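Local coordinates for malonyl CoA-acyl carrier protein transacylase (Staphylococcus aureus, PDB 3IM9), which catalyses transfer of the malonyl group from malonyl-CoA to holo-acyl carrier protein, a step of fatty acid biosynthesis, at residues L41-K46 with L110-A115; T47-I52 with I118-G123; E54-D59 with Q71-T76. All blocks are in the same frame, centred on the assembly; numbering follows the deposited sequence.

Contact 1. Residues L41-K46 with L110-A115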
loop_
_atom_site.group_PDB
_atom_site.type_symbol
_atom_site.label_atom_id
_atom_site.label_comp_id
_atom_site.label_asym_id
_atom_site.label_seq_id
_atom_site.Cartn_x
_atom_site.Cartn_y
_atom_site.Cartn_z
ATOM N N LEU A 41 -12.912 -9.124 -11.352
ATOM C CA LEU A 41 -13.898 -8.063 -11.041
ATOM C C LEU A 41 -15.243 -8.640 -10.630
ATOM O O LEU A 41 -15.879 -8.143 -9.726
ATOM C CB LEU A 41 -14.004 -7.165 -12.322
ATOM C CG LEU A 41 -12.743 -6.369 -12.515
ATOM C CD1 LEU A 41 -12.647 -5.901 -13.977
ATOM C CD2 LEU A 41 -12.754 -5.036 -11.666
ATOM N N THR A 42 -15.694 -9.698 -11.308
ATOM C CA THR A 42 -16.967 -10.334 -10.975
ATOM C C THR A 42 -16.848 -11.100 -9.666
ATOM O O THR A 42 -17.819 -11.077 -8.892
ATOM C CB THR A 42 -17.338 -11.352 -12.070
ATOM O OG1 THR A 42 -17.619 -10.644 -13.292
ATOM C CG2 THR A 42 -18.550 -12.146 -11.700
ATOM N N SER A 43 -15.654 -11.603 -9.345
ATOM C CA SER A 43 -15.510 -12.245 -8.011
ATOM C C SER A 43 -15.741 -11.246 -6.909
ATOM O O SER A 43 -16.427 -11.503 -5.954
ATOM C CB SER A 43 -14.149 -12.892 -7.877
ATOM O OG SER A 43 -13.967 -13.515 -6.603
ATOM N N ALA A 44 -15.128 -10.071 -7.064
ATOM C CA ALA A 44 -15.269 -9.009 -6.047
ATOM C C ALA A 44 -16.750 -8.603 -5.960
ATOM O O ALA A 44 -17.319 -8.427 -4.875
ATOM C CB ALA A 44 -14.419 -7.799 -6.472
ATOM N N ALA A 45 -17.391 -8.420 -7.111
ATOM C CA ALA A 45 -18.839 -8.042 -7.141
ATOM C C ALA A 45 -19.727 -9.086 -6.415
ATOM O O ALA A 45 -20.656 -8.704 -5.721
ATOM C CB ALA A 45 -19.323 -7.845 -8.558
ATOM N N LYS A 46 -19.420 -10.386 -6.649
ATOM C CA LYS A 46 -20.258 -11.416 -6.014
ATOM C C LYS A 46 -19.921 -11.550 -4.542
ATOM O O LYS A 46 -20.728 -12.137 -3.818
ATOM C CB LYS A 46 -20.001 -12.772 -6.680
ATOM C CG LYS A 46 -20.366 -12.944 -8.147
ATOM C CD LYS A 46 -21.407 -12.027 -8.469
ATOM C CE LYS A 46 -21.447 -11.924 -9.993
ATOM N NZ LYS A 46 -22.889 -11.853 -10.576
ATOM N N LEU A 110 -2.523 -15.642 -0.157
ATOM C CA LEU A 110 -3.940 -15.579 0.012
ATOM C C LEU A 110 -4.570 -15.693 -1.393
ATOM O O LEU A 110 -3.996 -15.170 -2.341
ATOM C CB LEU A 110 -4.418 -14.224 0.565
ATOM C CG LEU A 110 -4.044 -13.972 2.030
ATOM C CD1 LEU A 110 -4.458 -12.465 2.326
ATOM C CD2 LEU A 110 -4.757 -14.915 3.054
ATOM N N SER A 111 -5.736 -16.318 -1.449
ATOM C CA SER A 111 -6.516 -16.275 -2.697
ATOM C C SER A 111 -7.158 -14.855 -2.830
ATOM O O SER A 111 -7.355 -14.151 -1.765
ATOM C CB SER A 111 -7.650 -17.321 -2.711
ATOM O OG SER A 111 -8.672 -17.026 -1.746
ATOM N N PHE A 112 -7.551 -14.491 -4.052
ATOM C CA PHE A 112 -8.143 -13.168 -4.198
ATOM C C PHE A 112 -9.418 -13.074 -3.346
ATOM O O PHE A 112 -9.669 -12.043 -2.720
ATOM C CB PHE A 112 -8.527 -12.922 -5.683
ATOM C CG PHE A 112 -9.282 -11.647 -5.845
ATOM C CD1 PHE A 112 -8.594 -10.382 -5.698
ATOM C CD2 PHE A 112 -10.669 -11.677 -5.981
ATOM C CE1 PHE A 112 -9.385 -9.218 -5.746
ATOM C CE2 PHE A 112 -11.420 -10.507 -6.071
ATOM C CZ PHE A 112 -10.729 -9.234 -5.903
ATOM N N GLU A 113 -10.320 -14.078 -3.327
ATOM C CA GLU A 113 -11.582 -13.964 -2.603
ATOM C C GLU A 113 -11.337 -13.859 -1.121
ATOM O O GLU A 113 -12.017 -13.036 -0.460
ATOM C CB GLU A 113 -12.430 -15.302 -2.745
ATOM C CG GLU A 113 -13.334 -15.320 -3.910
ATOM C CD GLU A 113 -14.043 -16.696 -4.029
ATOM O OE1 GLU A 113 -13.327 -17.726 -4.173
ATOM O OE2 GLU A 113 -15.302 -16.666 -3.990
ATOM N N ASP A 114 -10.321 -14.560 -0.597
ATOM C CA ASP A 114 -10.015 -14.425 0.856
ATOM C C ASP A 114 -9.473 -12.968 1.079
ATOM O O ASP A 114 -9.896 -12.302 2.056
ATOM C CB ASP A 114 -8.912 -15.404 1.329
ATOM C CG ASP A 114 -9.388 -16.866 1.339
ATOM O OD1 ASP A 114 -10.544 -17.130 1.053
ATOM O OD2 ASP A 114 -8.522 -17.687 1.742
ATOM N N ALA A 115 -8.513 -12.540 0.264
ATOM C CA ALA A 115 -7.888 -11.174 0.449
ATOM C C ALA A 115 -8.877 -10.057 0.294
ATOM O O ALA A 115 -8.817 -9.062 1.038
ATOM C CB ALA A 115 -6.802 -11.013 -0.551
#
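The Phe112 ring meets helix 35-47 with its edge: Ser43 OG and Ala44 N both lie near the ring plane, beside CD2 and CE2. At the end of the ring, CZ is 4.0 Å from Ala44 CB. Thr76 and Ser79 of helix 67-84 also touch this ring, which therefore sits where three helices of the acyltransferase fold converge. The contact is helix-to-helix packing, joining helix 35-47 to the first turn of helix 112-128, and it lies away from the probable catalytic residues.

The ring reaches across because CG of Phe112 stands anti to the backbone N (chi1 173°). The same first-torsion choice in Ser43, with OG anti to its own N, sends the hydroxyl into the junction between Phe112 and its neighbour. There Ser43 OG lies 3.8 Å from Phe112 CD2 and 3.3 Å from Glu113 CG, so it touches carbon on both. The contact thus grades from the buried Ala44 and Phe112 to the exposed Glu113, whose extended chain borders the hydroxyl through its CG methylene. The backbones are closest at Ser43 and Glu113, with their CA atoms 6.9 Å apart.

One residue ahead of helix 112-128, Ser111 serves as N-cap: its OG accepts a hydrogen bond from Asp114 N at 3.2 Å, with an N-H...O angle of 157°.

Contact 2. Residues T47-I52 with I118-G123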
loop_
_atom_site.group_PDB
_atom_site.type_symbol
_atom_site.label_atom_id
_atom_site.label_comp_id
_atom_site.label_asym_id
_atom_site.label_seq_id
_atom_site.Cartn_x
_atom_site.Cartn_y
_atom_site.Cartn_z
ATOM N N THR A 47 -18.738 -11.126 -4.079
ATOM C CA THR A 47 -18.352 -11.352 -2.692
ATOM C C THR A 47 -18.761 -10.260 -1.772
ATOM O O THR A 47 -19.179 -10.493 -0.624
ATOM C CB THR A 47 -16.816 -11.473 -2.666
ATOM O OG1 THR A 47 -16.417 -12.688 -3.343
ATOM C CG2 THR A 47 -16.276 -11.440 -1.284
ATOM N N LEU A 48 -18.610 -9.002 -2.210
ATOM C CA LEU A 48 -18.824 -7.878 -1.323
ATOM C C LEU A 48 -20.273 -7.441 -1.127
ATOM O O LEU A 48 -21.099 -7.545 -2.093
ATOM C CB LEU A 48 -17.955 -6.701 -1.839
ATOM C CG LEU A 48 -16.438 -7.011 -1.793
ATOM C CD1 LEU A 48 -15.653 -6.073 -2.555
ATOM C CD2 LEU A 48 -15.909 -7.014 -0.321
ATOM N N ASP A 49 -20.532 -6.850 0.032
ATOM C CA ASP A 49 -21.868 -6.420 0.432
ATOM C C ASP A 49 -22.203 -4.989 -0.028
ATOM O O ASP A 49 -23.179 -4.398 0.443
ATOM C CB ASP A 49 -22.032 -6.571 1.993
ATOM C CG ASP A 49 -21.191 -5.608 2.800
ATOM O OD1 ASP A 49 -20.436 -4.776 2.267
ATOM O OD2 ASP A 49 -21.252 -5.759 4.080
ATOM N N PHE A 50 -21.380 -4.377 -0.905
ATOM C CA PHE A 50 -21.793 -3.135 -1.520
ATOM C C PHE A 50 -21.436 -3.252 -3.009
ATOM O O PHE A 50 -20.770 -4.255 -3.411
ATOM C CB PHE A 50 -21.054 -1.935 -0.888
ATOM C CG PHE A 50 -19.538 -1.873 -1.230
ATOM C CD1 PHE A 50 -18.631 -2.765 -0.608
ATOM C CD2 PHE A 50 -19.025 -0.836 -2.042
ATOM C CE1 PHE A 50 -17.246 -2.698 -0.887
ATOM C CE2 PHE A 50 -17.703 -0.793 -2.348
ATOM C CZ PHE A 50 -16.772 -1.728 -1.721
ATOM N N ASP A 51 -21.878 -2.261 -3.812
ATOM C CA ASP A 51 -21.672 -2.332 -5.251
ATOM C C ASP A 51 -20.280 -1.816 -5.553
ATOM O O ASP A 51 -20.036 -0.623 -5.895
ATOM C CB ASP A 51 -22.729 -1.523 -5.997
ATOM C CG ASP A 51 -22.739 -1.823 -7.451
ATOM O OD1 ASP A 51 -21.727 -2.280 -8.016
ATOM O OD2 ASP A 51 -23.798 -1.541 -8.077
ATOM N N ILE A 52 -19.340 -2.738 -5.416
ATOM C CA ILE A 52 -17.901 -2.360 -5.613
ATOM C C ILE A 52 -17.612 -1.865 -7.025
ATOM O O ILE A 52 -16.887 -0.908 -7.226
ATOM C CB ILE A 52 -16.939 -3.564 -5.253
ATOM C CG1 ILE A 52 -15.458 -3.155 -5.424
ATOM C CG2 ILE A 52 -17.424 -4.845 -6.003
ATOM C CD1 ILE A 52 -15.012 -2.155 -4.447
ATOM N N ILE A 118 -10.690 -9.920 3.485
ATOM C CA ILE A 118 -9.806 -9.458 4.548
ATOM C C ILE A 118 -9.602 -7.903 4.474
ATOM O O ILE A 118 -9.660 -7.208 5.513
ATOM C CB ILE A 118 -8.433 -10.160 4.449
ATOM C CG1 ILE A 118 -8.729 -11.575 5.020
ATOM C CG2 ILE A 118 -7.373 -9.442 5.316
ATOM C CD1 ILE A 118 -7.590 -12.520 4.681
ATOM N N VAL A 119 -9.393 -7.377 3.252
ATOM C CA VAL A 119 -9.108 -5.940 3.207
ATOM C C VAL A 119 -10.386 -5.134 3.349
ATOM O O VAL A 119 -10.341 -3.958 3.855
ATOM C CB VAL A 119 -8.351 -5.517 1.919
ATOM C CG1 VAL A 119 -7.010 -6.230 1.852
ATOM C CG2 VAL A 119 -9.167 -5.629 0.609
ATOM N N ARG A 120 -11.579 -5.675 2.988
ATOM C CA ARG A 120 -12.774 -4.988 3.343
ATOM C C ARG A 120 -12.896 -4.867 4.878
ATOM O O ARG A 120 -13.244 -3.772 5.369
ATOM C CB ARG A 120 -14.006 -5.777 2.719
ATOM C CG ARG A 120 -15.396 -5.327 3.256
ATOM C CD ARG A 120 -15.663 -3.918 2.823
ATOM N NE ARG A 120 -17.127 -3.652 2.958
ATOM C CZ ARG A 120 -17.672 -2.482 2.721
ATOM N NH1 ARG A 120 -16.909 -1.429 2.355
ATOM N NH2 ARG A 120 -19.037 -2.316 2.817
ATOM N N LYS A 121 -12.646 -5.969 5.641
ATOM C CA LYS A 121 -12.699 -5.823 7.073
ATOM C C LYS A 121 -11.599 -4.867 7.596
ATOM O O LYS A 121 -11.911 -4.085 8.460
ATOM C CB LYS A 121 -12.472 -7.245 7.706
ATOM C CG LYS A 121 -12.570 -7.260 9.276
ATOM C CD LYS A 121 -13.911 -6.930 9.815
ATOM C CE LYS A 121 -14.835 -8.107 9.676
ATOM N NZ LYS A 121 -16.116 -7.937 10.530
ATOM N N ARG A 122 -10.400 -4.945 7.029
ATOM C CA ARG A 122 -9.287 -4.037 7.454
ATOM C C ARG A 122 -9.735 -2.567 7.297
ATOM O O ARG A 122 -9.609 -1.786 8.222
ATOM C CB ARG A 122 -8.112 -4.278 6.505
ATOM C CG ARG A 122 -6.850 -3.553 6.925
ATOM C CD ARG A 122 -5.712 -3.959 6.003
ATOM N NE ARG A 122 -4.456 -3.284 6.272
ATOM C CZ ARG A 122 -4.092 -2.141 5.715
ATOM N NH1 ARG A 122 -4.889 -1.497 4.872
ATOM N NH2 ARG A 122 -2.895 -1.643 5.947
ATOM N N GLY A 123 -10.368 -2.253 6.150
ATOM C CA GLY A 123 -10.837 -0.886 5.881
ATOM C C GLY A 123 -11.938 -0.475 6.856
ATOM O O GLY A 123 -11.974 0.686 7.347
HETATM O O HOH W 1 -18.483 -5.907 4.373
#
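A surface salt bridge, backed by an aromatic ring, ties the loop between helices 35-47 and 52-57 to helix 112-128 of the acyltransferase fold. Arg120 supplies the whole helix side of the contact: Leu48 packs on its aliphatic base, while Asp49 and Phe50 both meet the guanidinium. Leu48 CD2 lies 3.8 Å from Arg120 CB. Arg120 leaves its helix with CG turned away from the backbone N, and a bend at chi2 brings the guanidinium to the loop.

Asp49 OD1 accepts from Arg120 NH2 at 2.9 Å through its syn lone pair. The bond is bent (N-H...O 141°), its acceptor tilted from the guanidinium plane, and the carboxylate and guanidinium planes stand 84° apart. One face of the guanidinium is covered by Phe50, whose CD1 sits over its centre at 3.5 Å from Arg120 CZ. The ring and guanidinium planes are only 24° apart, but the ring is met obliquely.

Arg120 NH1 turns instead to helix 67-84, donating to Glu68 O and Asn69 OD1. The guanidinium is therefore fixed in rotation by partners from two parts of the chain, and the nearby carboxylate would be expected to stabilise its positive charge. A water completes a second link to the loop: it accepts from Arg120 NE at 3.0 Å, in the guanidinium plane, and donates a weak bond to Asp49 OD2 at 2.8 Å.

Contact 3. Residues E54-D59 with Q71-T76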
loop_
_atom_site.group_PDB
_atom_site.type_symbol
_atom_site.label_atom_id
_atom_site.label_comp_id
_atom_site.label_asym_id
_atom_site.label_seq_id
_atom_site.Cartn_x
_atom_site.Cartn_y
_atom_site.Cartn_z
ATOM N N GLU A 54 -19.705 -0.375 -9.183
ATOM C CA GLU A 54 -20.271 0.985 -9.379
ATOM C C GLU A 54 -19.352 1.987 -8.680
ATOM O O GLU A 54 -18.976 3.003 -9.240
ATOM C CB GLU A 54 -21.656 1.025 -8.789
ATOM C CG GLU A 54 -22.322 2.428 -9.118
ATOM C CD GLU A 54 -21.815 3.627 -8.383
ATOM O OE1 GLU A 54 -21.509 3.493 -7.190
ATOM O OE2 GLU A 54 -21.782 4.692 -9.029
ATOM N N THR A 55 -18.873 1.559 -7.511
ATOM C CA THR A 55 -18.036 2.469 -6.696
ATOM C C THR A 55 -16.716 2.759 -7.405
ATOM O O THR A 55 -16.250 3.928 -7.435
ATOM C CB THR A 55 -17.827 1.916 -5.304
ATOM O OG1 THR A 55 -19.092 1.767 -4.676
ATOM C CG2 THR A 55 -17.006 2.926 -4.399
ATOM N N MET A 56 -16.147 1.723 -8.067
ATOM C CA MET A 56 -14.919 1.889 -8.832
ATOM C C MET A 56 -15.143 2.732 -10.136
ATOM O O MET A 56 -14.335 3.602 -10.516
ATOM C CB MET A 56 -14.333 0.533 -9.247
ATOM C CG MET A 56 -13.780 -0.179 -7.973
ATOM S SD MET A 56 -13.371 -1.888 -8.310
ATOM C CE MET A 56 -11.905 -1.706 -9.376
ATOM N N PHE A 57 -16.209 2.428 -10.861
ATOM C CA PHE A 57 -16.335 2.968 -12.209
ATOM C C PHE A 57 -17.024 4.320 -12.296
ATOM O O PHE A 57 -16.595 5.067 -13.218
ATOM C CB PHE A 57 -17.168 1.992 -13.115
ATOM C CG PHE A 57 -16.602 0.578 -13.244
ATOM C CD1 PHE A 57 -15.267 0.209 -12.944
ATOM C CD2 PHE A 57 -17.492 -0.435 -13.752
ATOM C CE1 PHE A 57 -14.804 -1.144 -13.071
ATOM C CE2 PHE A 57 -16.998 -1.733 -13.891
ATOM C CZ PHE A 57 -15.680 -2.108 -13.589
ATOM N N THR A 58 -18.038 4.604 -11.483
ATOM C CA THR A 58 -18.758 5.853 -11.607
ATOM C C THR A 58 -18.897 6.564 -10.230
ATOM O O THR A 58 -19.024 7.803 -10.219
ATOM C CB THR A 58 -20.149 5.650 -12.236
ATOM O OG1 THR A 58 -20.813 4.554 -11.647
ATOM C CG2 THR A 58 -19.970 5.226 -13.687
ATOM N N ASP A 59 -18.892 5.833 -9.107
ATOM C CA ASP A 59 -18.943 6.353 -7.737
ATOM C C ASP A 59 -20.007 7.449 -7.563
ATOM O O ASP A 59 -19.701 8.567 -7.121
ATOM C CB ASP A 59 -17.613 6.862 -7.309
ATOM C CG ASP A 59 -17.550 7.034 -5.802
ATOM O OD1 ASP A 59 -16.633 7.802 -5.355
ATOM O OD2 ASP A 59 -18.352 6.399 -5.091
ATOM N N GLN A 71 -10.036 0.213 -0.115
ATOM C CA GLN A 71 -9.126 -0.955 0.026
ATOM C C GLN A 71 -9.524 -2.133 -0.900
ATOM O O GLN A 71 -8.683 -2.604 -1.665
ATOM C CB GLN A 71 -8.964 -1.379 1.465
ATOM C CG GLN A 71 -8.197 -0.290 2.283
ATOM C CD GLN A 71 -7.817 -0.736 3.659
ATOM O OE1 GLN A 71 -7.440 -1.907 3.882
ATOM N NE2 GLN A 71 -7.933 0.192 4.657
ATOM N N PRO A 72 -10.767 -2.617 -0.834
ATOM C CA PRO A 72 -11.125 -3.696 -1.764
ATOM C C PRO A 72 -11.130 -3.196 -3.198
ATOM O O PRO A 72 -10.793 -4.000 -4.086
ATOM C CB PRO A 72 -12.583 -4.103 -1.338
ATOM C CG PRO A 72 -13.069 -2.938 -0.476
ATOM C CD PRO A 72 -11.808 -2.391 0.191
ATOM N N ALA A 73 -11.391 -1.902 -3.445
ATOM C CA ALA A 73 -11.312 -1.427 -4.841
ATOM C C ALA A 73 -9.904 -1.510 -5.416
ATOM O O ALA A 73 -9.706 -1.966 -6.540
ATOM C CB ALA A 73 -11.775 0.064 -4.822
ATOM N N LEU A 74 -8.894 -1.137 -4.652
ATOM C CA LEU A 74 -7.519 -1.173 -5.106
ATOM C C LEU A 74 -7.066 -2.621 -5.248
ATOM O O LEU A 74 -6.379 -2.913 -6.237
ATOM C CB LEU A 74 -6.629 -0.444 -4.075
ATOM C CG LEU A 74 -6.715 1.088 -4.112
ATOM C CD1 LEU A 74 -6.215 1.687 -2.769
ATOM C CD2 LEU A 74 -5.916 1.662 -5.277
ATOM N N LEU A 75 -7.346 -3.461 -4.239
ATOM C CA LEU A 75 -6.988 -4.880 -4.402
ATOM C C LEU A 75 -7.592 -5.472 -5.667
ATOM O O LEU A 75 -6.895 -6.234 -6.378
ATOM C CB LEU A 75 -7.448 -5.653 -3.141
ATOM C CG LEU A 75 -6.987 -7.117 -3.179
ATOM C CD1 LEU A 75 -5.599 -7.224 -2.590
ATOM C CD2 LEU A 75 -7.939 -7.914 -2.298
ATOM N N THR A 76 -8.878 -5.138 -5.906
ATOM C CA THR A 76 -9.566 -5.710 -7.048
ATOM C C THR A 76 -8.929 -5.217 -8.346
ATOM O O THR A 76 -8.654 -6.032 -9.281
ATOM C CB THR A 76 -10.999 -5.282 -7.020
ATOM O OG1 THR A 76 -11.568 -5.926 -5.847
ATOM C CG2 THR A 76 -11.769 -5.802 -8.257
#
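Met56 carries the first segment's side of this buried contact, reaching from helix 52-57 to Ala73 and Thr76 of helix 67-84. Along the segment, Glu54 comes first and works within its own turn: its OE2 is hydrogen-bonded to Thr58 OG1 at 2.8 Å, the hydroxyl lying above the carboxylate plane. Thr55 directs its CB toward the partner helix, while its hydroxyl bonds back to Asp51 O.

At Met56 the segments are closest, with its CA 6.3 Å from that of Ala73. CG, anti to the carbonyl carbon (chi1 -70°), rests against the small side chain of Ala73, 3.7 Å from its CB. The chain runs on along the neighbouring helix, Met56 SD coming 4.2 Å from Thr76 CG2, and the bend at chi3 then sets CE 3.6 Å from Ala73 O. Leu41 of helix 35-47 touches both Met56 and Thr76, adding a third helix to this core of the acyltransferase fold.

Past Phe57 the helix ends, and Thr58 is the first residue to leave helical geometry. Both Thr58 N and Asp59 N donate to Glu54 O, closing the terminal turn. Asp59 then uses its carboxylate oxygens to accept from Lys63 N and Leu64 N in the loop that follows.

On the opposing helix, Thr76 OG1 donates to Pro72 O at 2.7 Å, while Thr76 N reaches the same oxygen from the opposite face of its plane. The threonine's polar end is thus satisfied within its own helix, and its methyl is presented to the sulfur. Across the interface the chemistry is essentially apolar: the close approach of the helices is consistent with the small Ala73 side chain, against which the bent methionine fits, with no charge pairing involved.

How the contacts relate
Contacts 1 and 2 lie along the same helix, 112-128, with centres about 9 Å apart, and their segments alternate in sequence. Contact 3 is nested inside the chain loop closed by either of them. Thr76 joins contact 3 to contact 1: its OG1 is 3.4 Å from Phe112 CZ and 3.5 Å from Ala44 CB. Contact 3 meets contact 2 at a polar link, where Arg122 NH1 and Gln71 OE1, 2.8 Å apart, form a probable hydrogen bond. This leads toward the active site: Arg122 belongs to the calcium site, and its NH2 is hydrogen-bonded to OG of Ser97, probably the active-site serine. The side chain of Arg120, by contrast, is about 13 Å from the calcium ion.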